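Tautomerase (Bordetella trematum, PDB 6VVR) belongs to the tautomerase superfamily, related to MIF, and assembles as a trimer of subunits that each carry two beta-alpha-beta units on a shared sheet. Local coordinates at residues A[67-72]-A[102-107]; A[78-83]-A[98-103]. All coordinates share one frame; numbering follows the deposited sequence.

Interaction 1: A[67-72]-A[102-107]; sequences LIAGRT and LRDIPK
Leu67 and Asp104 sit abreast on neighbouring parallel strands, with their side chains on the same face of the sheet and slanting across one another. Leu67 CG lies between its own backbone N and carbonyl carbon (chi1 81°), which brings CD2 to 3.4 Å from Arg103 O and 3.7 Å from Asp104 OD1. The carboxylate in turn leans over Ala69, whose small methyl group lets it come close. The oxygens of Asp104 reach the turn through two waters: OD1 is linked to Ile68 O and Arg71 N, OD2 to Arg71 O. OD2 also forms a salt bridge with Lys76 NZ of helix 73-91, and an acid suits a place where each oxygen can accept from a water and one meets a lysine. The strands, 61-68 and 98-105, are the two parallel strands of a beta-alpha-beta unit, the repeated element of the tautomerase fold. Leu67 hydrogen-bonds to both sides of Asp104, its N to Arg103 O and its O to Ile105 N at 2.7 Å, and Ala69 N donates the next hydrogen bond, to Ile105 O. Past the bridge, Ile68 CG2 presses at 3.5 Å on Lys107 CG; the extended lysine chain crosses the isoleucine at about a right angle, while its NZ bonds to Arg123 O.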
ATOM      1  N   LEU A  67      -3.571   4.610  -9.667  1.00 18.64           N
ATOM      2  CA  LEU A  67      -3.951   5.545 -10.714  1.00 21.33           C
ATOM      3  C   LEU A  67      -5.309   5.180 -11.295  1.00 21.75           C
ATOM      4  O   LEU A  67      -5.744   4.028 -11.258  1.00 21.11           O
ATOM      5  CB  LEU A  67      -2.900   5.613 -11.831  1.00 22.59           C
ATOM      6  CG  LEU A  67      -2.911   4.534 -12.914  1.00 22.41           C
ATOM      7  CD1 LEU A  67      -1.985   4.923 -14.056  1.00 25.14           C
ATOM      8  CD2 LEU A  67      -2.509   3.190 -12.319  1.00 21.89           C
ATOM      9  N   ILE A  68      -5.981   6.200 -11.825  1.00 21.91           N
ATOM     10  CA  ILE A  68      -7.290   6.000 -12.419  1.00 22.51           C
ATOM     11  C   ILE A  68      -7.188   5.036 -13.593  1.00 25.17           C
ATOM     12  O   ILE A  68      -6.310   5.162 -14.456  1.00 24.95           O
ATOM     13  CB  ILE A  68      -7.884   7.350 -12.840  1.00 24.52           C
ATOM     14  CG1 ILE A  68      -8.155   8.197 -11.598  1.00 26.62           C
ATOM     15  CG2 ILE A  68      -9.174   7.137 -13.620  1.00 27.31           C
ATOM     16  CD1 ILE A  68      -8.354   9.681 -11.910  1.00 30.72           C
ATOM     17  N   ALA A  69      -8.099   4.067 -13.626  1.00 21.31           N
ATOM     18  CA  ALA A  69      -8.135   3.078 -14.689  1.00 24.26           C
ATOM     19  C   ALA A  69      -8.401   3.743 -16.036  1.00 25.17           C
ATOM     20  O   ALA A  69      -8.896   4.872 -16.117  1.00 28.99           O
ATOM     21  CB  ALA A  69      -9.220   2.036 -14.410  1.00 25.09           C
ATOM     22  N   GLY A  70      -8.062   3.026 -17.102  1.00 31.78           N
ATOM     23  CA  GLY A  70      -8.328   3.480 -18.453  1.00 31.00           C
ATOM     24  C   GLY A  70      -7.103   3.778 -19.292  1.00 34.28           C
ATOM     25  O   GLY A  70      -7.247   4.024 -20.496  1.00 35.02           O
ATOM     26  N   ARG A  71      -5.910   3.793 -18.712  1.00 29.39           N
ATOM     27  CA  ARG A  71      -4.725   4.033 -19.522  1.00 28.71           C
ATOM     28  C   ARG A  71      -4.463   2.812 -20.393  1.00 29.32           C
ATOM     29  O   ARG A  71      -4.669   1.673 -19.968  1.00 30.28           O
ATOM     30  CB  ARG A  71      -3.512   4.339 -18.638  1.00 31.43           C
ATOM     31  CG  ARG A  71      -3.283   5.833 -18.380  1.00 27.69           C
ATOM     32  CD  ARG A  71      -4.117   6.338 -17.208  1.00 28.26           C
ATOM     33  NE  ARG A  71      -3.806   7.729 -16.865  1.00 30.72           N
ATOM     34  CZ  ARG A  71      -4.072   8.283 -15.682  1.00 30.54           C
ATOM     35  NH1 ARG A  71      -4.642   7.561 -14.727  1.00 26.89           N
ATOM     36  NH2 ARG A  71      -3.749   9.553 -15.437  1.00 27.65           N
ATOM     37  N   THR A  72      -4.039   3.054 -21.631  1.00 28.67           N
ATOM     38  CA  THR A  72      -3.704   1.949 -22.517  1.00 24.52           C
ATOM     39  C   THR A  72      -2.546   1.133 -21.944  1.00 25.80           C
ATOM     40  O   THR A  72      -1.769   1.604 -21.112  1.00 25.67           O
ATOM     41  CB  THR A  72      -3.304   2.468 -23.890  1.00 25.42           C
ATOM     42  OG1 THR A  72      -2.147   3.306 -23.764  1.00 24.60           O
ATOM     43  CG2 THR A  72      -4.439   3.257 -24.505  1.00 26.86           C
ATOM     44  N   LEU A 102       1.582  -0.955 -10.680  1.00 20.59           N
ATOM     45  CA  LEU A 102       0.456  -0.086 -10.991  1.00 20.23           C
ATOM     46  C   LEU A 102      -0.817  -0.758 -10.504  1.00 22.31           C
ATOM     47  O   LEU A 102      -1.041  -1.945 -10.778  1.00 22.49           O
ATOM     48  CB  LEU A 102       0.347   0.193 -12.493  1.00 19.17           C
ATOM     49  CG  LEU A 102       1.598   0.655 -13.244  1.00 20.56           C
ATOM     50  CD1 LEU A 102       1.253   0.928 -14.704  1.00 19.58           C
ATOM     51  CD2 LEU A 102       2.235   1.896 -12.594  1.00 19.45           C
ATOM     52  N   ARG A 103      -1.637  -0.012  -9.779  1.00 20.01           N
ATOM     53  CA  ARG A 103      -2.952  -0.486  -9.361  1.00 21.50           C
ATOM     54  C   ARG A 103      -3.992   0.367 -10.074  1.00 20.84           C
ATOM     55  O   ARG A 103      -4.131   1.558  -9.777  1.00 20.53           O
ATOM     56  CB  ARG A 103      -3.104  -0.418  -7.844  1.00 21.88           C
ATOM     57  CG  ARG A 103      -1.922  -1.034  -7.103  1.00 25.57           C
ATOM     58  CD  ARG A 103      -2.321  -1.529  -5.727  1.00 28.74           C
ATOM     59  NE  ARG A 103      -1.144  -1.875  -4.938  1.00 30.05           N
ATOM     60  CZ  ARG A 103      -0.429  -0.997  -4.239  1.00 26.52           C
ATOM     61  NH1 ARG A 103       0.616  -1.416  -3.539  1.00 23.06           N
ATOM     62  NH2 ARG A 103      -0.773   0.291  -4.222  1.00 22.35           N
ATOM     63  N   ASP A 104      -4.685  -0.236 -11.042  1.00 22.31           N
ATOM     64  CA  ASP A 104      -5.754   0.442 -11.771  1.00 22.55           C
ATOM     65  C   ASP A 104      -6.938   0.637 -10.835  1.00 24.25           C
ATOM     66  O   ASP A 104      -7.515  -0.343 -10.354  1.00 24.31           O
ATOM     67  CB  ASP A 104      -6.174  -0.379 -12.988  1.00 24.76           C
ATOM     68  CG  ASP A 104      -5.583   0.140 -14.296  1.00 27.10           C
ATOM     69  OD1 ASP A 104      -4.879   1.166 -14.294  1.00 26.88           O
ATOM     70  OD2 ASP A 104      -5.848  -0.494 -15.343  1.00 31.61           O
ATOM     71  N   ILE A 105      -7.304   1.888 -10.589  1.00 20.62           N
ATOM     72  CA  ILE A 105      -8.399   2.246  -9.688  1.00 20.33           C
ATOM     73  C   ILE A 105      -9.545   2.783 -10.542  1.00 18.25           C
ATOM     74  O   ILE A 105      -9.394   3.839 -11.176  1.00 22.27           O
ATOM     75  CB  ILE A 105      -7.950   3.279  -8.649  1.00 20.30           C
ATOM     76  CG1 ILE A 105      -6.689   2.809  -7.891  1.00 21.30           C
ATOM     77  CG2 ILE A 105      -9.091   3.601  -7.674  1.00 20.38           C
ATOM     78  CD1 ILE A 105      -6.863   1.493  -7.108  1.00 20.89           C
ATOM     79  N   PRO A 106     -10.704   2.120 -10.585  1.00 21.96           N
ATOM     80  CA  PRO A 106     -11.850   2.683 -11.316  1.00 20.63           C
ATOM     81  C   PRO A 106     -12.208   4.074 -10.810  1.00 21.55           C
ATOM     82  O   PRO A 106     -12.006   4.397  -9.639  1.00 21.97           O
ATOM     83  CB  PRO A 106     -12.976   1.680 -11.035  1.00 23.06           C
ATOM     84  CG  PRO A 106     -12.255   0.379 -10.827  1.00 24.68           C
ATOM     85  CD  PRO A 106     -10.979   0.752 -10.100  1.00 24.29           C
ATOM     86  N   LYS A 107     -12.763   4.892 -11.712  1.00 21.91           N
ATOM     87  CA  LYS A 107     -13.057   6.285 -11.375  1.00 23.10           C
ATOM     88  C   LYS A 107     -14.015   6.408 -10.199  1.00 22.46           C
ATOM     89  O   LYS A 107     -13.965   7.404  -9.464  1.00 23.35           O
ATOM     90  CB  LYS A 107     -13.633   7.005 -12.592  1.00 24.42           C
ATOM     91  CG  LYS A 107     -12.644   7.159 -13.727  1.00 27.37           C
ATOM     92  CD  LYS A 107     -13.196   8.046 -14.831  1.00 35.22           C
ATOM     93  CE  LYS A 107     -12.173   8.214 -15.932  1.00 39.00           C
ATOM     94  NZ  LYS A 107     -12.755   8.909 -17.108  1.00 42.12           N
TER
HETATM   95  O   HOH W   1      -4.869   3.223 -15.966  1.00 25.89           O
HETATM   96  O   HOH W   2      -6.473   1.110 -17.506  1.00 40.65           O

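Interaction 2: A[78-83]-A[98-103]; sequences ALILAL and VRVVLR
Helix 78-83 runs roughly antiparallel to strand 98-103, at 148° between their directions, and their axes approach to 8.5 Å, with Ile80 and Val100 nearest along the backbones. The alternation of the strand sends Val100 and Leu102 toward the helix while Val101 between them points away. Ile80 spans these two residues by using both of its branches. CG2, anti to the backbone N, lies 4.1 Å from Val100 CB, whereas CG1, beside that N (chi1 -68°), meets Leu102 CD1 at 3.8 Å and carries CD1 along the same leucine. Branching at CB thus lets one residue cover two strand positions, and the pairs slant across each other. Leu79 comes to Leu102 tip to tip, CD2 against CD2 at 3.8 Å. One turn further along the helix from Leu79, Leu83 crosses Val100 at about a right angle, its CD1 4.0 Å from Val100 CG1. The other methyl of the valine, CG2, sits 3.8 Å from Ile80 O, beside the helix backbone; a short, beta-branched residue suits a strand position so near the helix. All five side chains are buried, and the long side chains of Leu79 and Leu83 also touch helix 13-31. Such aliphatic packing of the connecting helix on the second strand is characteristic of the beta-alpha-beta units that build the tautomerase fold.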
ATOM      1  N   ALA A  78       4.930   2.697 -20.728  1.00 23.23           N
ATOM      2  CA  ALA A  78       5.763   3.894 -20.674  1.00 23.57           C
ATOM      3  C   ALA A  78       5.940   4.378 -19.242  1.00 23.57           C
ATOM      4  O   ALA A  78       7.027   4.832 -18.860  1.00 24.19           O
ATOM      5  CB  ALA A  78       5.144   4.998 -21.530  1.00 27.63           C
ATOM      6  N   LEU A  79       4.878   4.289 -18.435  1.00 23.74           N
ATOM      7  CA  LEU A  79       4.939   4.780 -17.060  1.00 23.04           C
ATOM      8  C   LEU A  79       5.859   3.914 -16.201  1.00 23.30           C
ATOM      9  O   LEU A  79       6.684   4.440 -15.450  1.00 22.19           O
ATOM     10  CB  LEU A  79       3.523   4.845 -16.467  1.00 22.60           C
ATOM     11  CG  LEU A  79       3.340   5.256 -15.002  1.00 22.90           C
ATOM     12  CD1 LEU A  79       3.835   6.674 -14.729  1.00 21.97           C
ATOM     13  CD2 LEU A  79       1.865   5.123 -14.614  1.00 22.98           C
ATOM     14  N   ILE A  80       5.724   2.585 -16.293  1.00 21.98           N
ATOM     15  CA  ILE A  80       6.597   1.680 -15.541  1.00 21.62           C
ATOM     16  C   ILE A  80       8.048   1.916 -15.919  1.00 22.18           C
ATOM     17  O   ILE A  80       8.934   1.994 -15.058  1.00 21.41           O
ATOM     18  CB  ILE A  80       6.198   0.210 -15.793  1.00 20.86           C
ATOM     19  CG1 ILE A  80       4.832  -0.091 -15.172  1.00 21.09           C
ATOM     20  CG2 ILE A  80       7.276  -0.739 -15.268  1.00 21.41           C
ATOM     21  CD1 ILE A  80       4.247  -1.419 -15.606  1.00 22.35           C
ATOM     22  N   LEU A  81       8.308   2.040 -17.219  1.00 22.84           N
ATOM     23  CA  LEU A  81       9.672   2.243 -17.692  1.00 22.75           C
ATOM     24  C   LEU A  81      10.229   3.570 -17.196  1.00 24.90           C
ATOM     25  O   LEU A  81      11.364   3.623 -16.708  1.00 24.85           O
ATOM     26  CB  LEU A  81       9.702   2.184 -19.220  1.00 23.51           C
ATOM     27  CG  LEU A  81      11.044   2.220 -19.956  1.00 29.75           C
ATOM     28  CD1 LEU A  81      11.924   1.047 -19.547  1.00 27.27           C
ATOM     29  CD2 LEU A  81      10.802   2.191 -21.462  1.00 26.00           C
ATOM     30  N   ALA A  82       9.440   4.644 -17.305  1.00 22.65           N
ATOM     31  CA  ALA A  82       9.921   5.965 -16.913  1.00 26.13           C
ATOM     32  C   ALA A  82      10.141   6.054 -15.409  1.00 25.96           C
ATOM     33  O   ALA A  82      11.093   6.697 -14.952  1.00 23.97           O
ATOM     34  CB  ALA A  82       8.938   7.044 -17.377  1.00 23.04           C
ATOM     35  N   LEU A  83       9.261   5.432 -14.619  1.00 22.66           N
ATOM     36  CA  LEU A  83       9.461   5.433 -13.174  1.00 24.45           C
ATOM     37  C   LEU A  83      10.680   4.604 -12.782  1.00 22.32           C
ATOM     38  O   LEU A  83      11.484   5.032 -11.947  1.00 23.26           O
ATOM     39  CB  LEU A  83       8.205   4.917 -12.470  1.00 23.91           C
ATOM     40  CG  LEU A  83       7.000   5.861 -12.551  1.00 22.22           C
ATOM     41  CD1 LEU A  83       5.757   5.172 -12.022  1.00 26.40           C
ATOM     42  CD2 LEU A  83       7.274   7.156 -11.786  1.00 25.56           C
ATOM     43  N   VAL A  98      14.952  -2.423  -8.936  1.00 24.06           N
ATOM     44  CA  VAL A  98      13.791  -1.555  -8.783  1.00 20.17           C
ATOM     45  C   VAL A  98      12.568  -2.313  -9.274  1.00 22.52           C
ATOM     46  O   VAL A  98      12.659  -3.076 -10.237  1.00 24.66           O
ATOM     47  CB  VAL A  98      13.985  -0.251  -9.580  1.00 27.66           C
ATOM     48  CG1 VAL A  98      12.801   0.686  -9.389  1.00 23.06           C
ATOM     49  CG2 VAL A  98      15.278   0.429  -9.156  1.00 25.89           C
ATOM     50  N   ARG A  99      11.430  -2.109  -8.611  1.00 23.11           N
ATOM     51  CA  ARG A  99      10.153  -2.637  -9.067  1.00 19.96           C
ATOM     52  C   ARG A  99       9.113  -1.523  -9.049  1.00 23.08           C
ATOM     53  O   ARG A  99       9.140  -0.655  -8.171  1.00 21.52           O
ATOM     54  CB  ARG A  99       9.679  -3.805  -8.196  1.00 20.97           C
ATOM     55  CG  ARG A  99      10.482  -5.092  -8.364  1.00 24.71           C
ATOM     56  CD  ARG A  99      10.456  -5.615  -9.805  1.00 24.52           C
ATOM     57  NE  ARG A  99      11.215  -6.867  -9.934  1.00 23.07           N
ATOM     58  CZ  ARG A  99      12.530  -6.933 -10.136  1.00 26.69           C
ATOM     59  NH1 ARG A  99      13.129  -8.116 -10.239  1.00 27.39           N
ATOM     60  NH2 ARG A  99      13.251  -5.821 -10.237  1.00 25.16           N
ATOM     61  N   VAL A 100       8.200  -1.557 -10.021  1.00 22.92           N
ATOM     62  CA  VAL A 100       7.078  -0.626 -10.116  1.00 19.08           C
ATOM     63  C   VAL A 100       5.801  -1.444 -10.206  1.00 21.61           C
ATOM     64  O   VAL A 100       5.730  -2.387 -10.998  1.00 24.44           O
ATOM     65  CB  VAL A 100       7.183   0.290 -11.350  1.00 21.07           C
ATOM     66  CG1 VAL A 100       5.985   1.258 -11.391  1.00 21.40           C
ATOM     67  CG2 VAL A 100       8.493   1.035 -11.369  1.00 22.67           C
ATOM     68  N   VAL A 101       4.793  -1.082  -9.411  1.00 19.90           N
ATOM     69  CA  VAL A 101       3.494  -1.747  -9.411  1.00 18.84           C
ATOM     70  C   VAL A 101       2.425  -0.699  -9.684  1.00 20.33           C
ATOM     71  O   VAL A 101       2.373   0.328  -8.999  1.00 20.52           O
ATOM     72  CB  VAL A 101       3.209  -2.444  -8.071  1.00 20.63           C
ATOM     73  CG1 VAL A 101       1.835  -3.120  -8.109  1.00 23.43           C
ATOM     74  CG2 VAL A 101       4.322  -3.421  -7.739  1.00 22.97           C
ATOM     75  N   LEU A 102       1.582  -0.955 -10.680  1.00 20.59           N
ATOM     76  CA  LEU A 102       0.456  -0.086 -10.991  1.00 20.23           C
ATOM     77  C   LEU A 102      -0.817  -0.758 -10.504  1.00 22.31           C
ATOM     78  O   LEU A 102      -1.041  -1.945 -10.778  1.00 22.49           O
ATOM     79  CB  LEU A 102       0.347   0.193 -12.493  1.00 19.17           C
ATOM     80  CG  LEU A 102       1.598   0.655 -13.244  1.00 20.56           C
ATOM     81  CD1 LEU A 102       1.253   0.928 -14.704  1.00 19.58           C
ATOM     82  CD2 LEU A 102       2.235   1.896 -12.594  1.00 19.45           C
ATOM     83  N   ARG A 103      -1.637  -0.012  -9.779  1.00 20.01           N
ATOM     84  CA  ARG A 103      -2.952  -0.486  -9.361  1.00 21.50           C
ATOM     85  C   ARG A 103      -3.992   0.367 -10.074  1.00 20.84           C
ATOM     86  O   ARG A 103      -4.131   1.558  -9.777  1.00 20.53           O
ATOM     87  CB  ARG A 103      -3.104  -0.418  -7.844  1.00 21.88           C
ATOM     88  CG  ARG A 103      -1.922  -1.034  -7.103  1.00 25.57           C
ATOM     89  CD  ARG A 103      -2.321  -1.529  -5.727  1.00 28.74           C
ATOM     90  NE  ARG A 103      -1.144  -1.875  -4.938  1.00 30.05           N
ATOM     91  CZ  ARG A 103      -0.429  -0.997  -4.239  1.00 26.52           C
ATOM     92  NH1 ARG A 103       0.616  -1.416  -3.539  1.00 23.06           N
ATOM     93  NH2 ARG A 103      -0.773   0.291  -4.222  1.00 22.35           N
TER

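Interactions 1 and 2 belong to one beta-alpha-beta unit, which in chain order is strand 61-68, helix 73-91 and strand 98-105. Their centres are about 13 Å apart, and both use strand 98-105: interaction 1 joins its C-terminal end to the neighbouring strand, and interaction 2 packs its earlier part against the helix. Their segments overlap at Leu102 and Arg103, and Leu102 takes part in both contacts; they touch directly where Leu67 CD1 meets Leu79 CD2 at 3.9 Å. Interaction 2 lies deep, about 7 Å from the chain centre, and interaction 1 about 14 Å out. Strand 98-105 is outermost within its chain, and Val100 and Leu102 bond through their backbones to the second subunit, so both contacts lie along a strand that also pairs with another subunit.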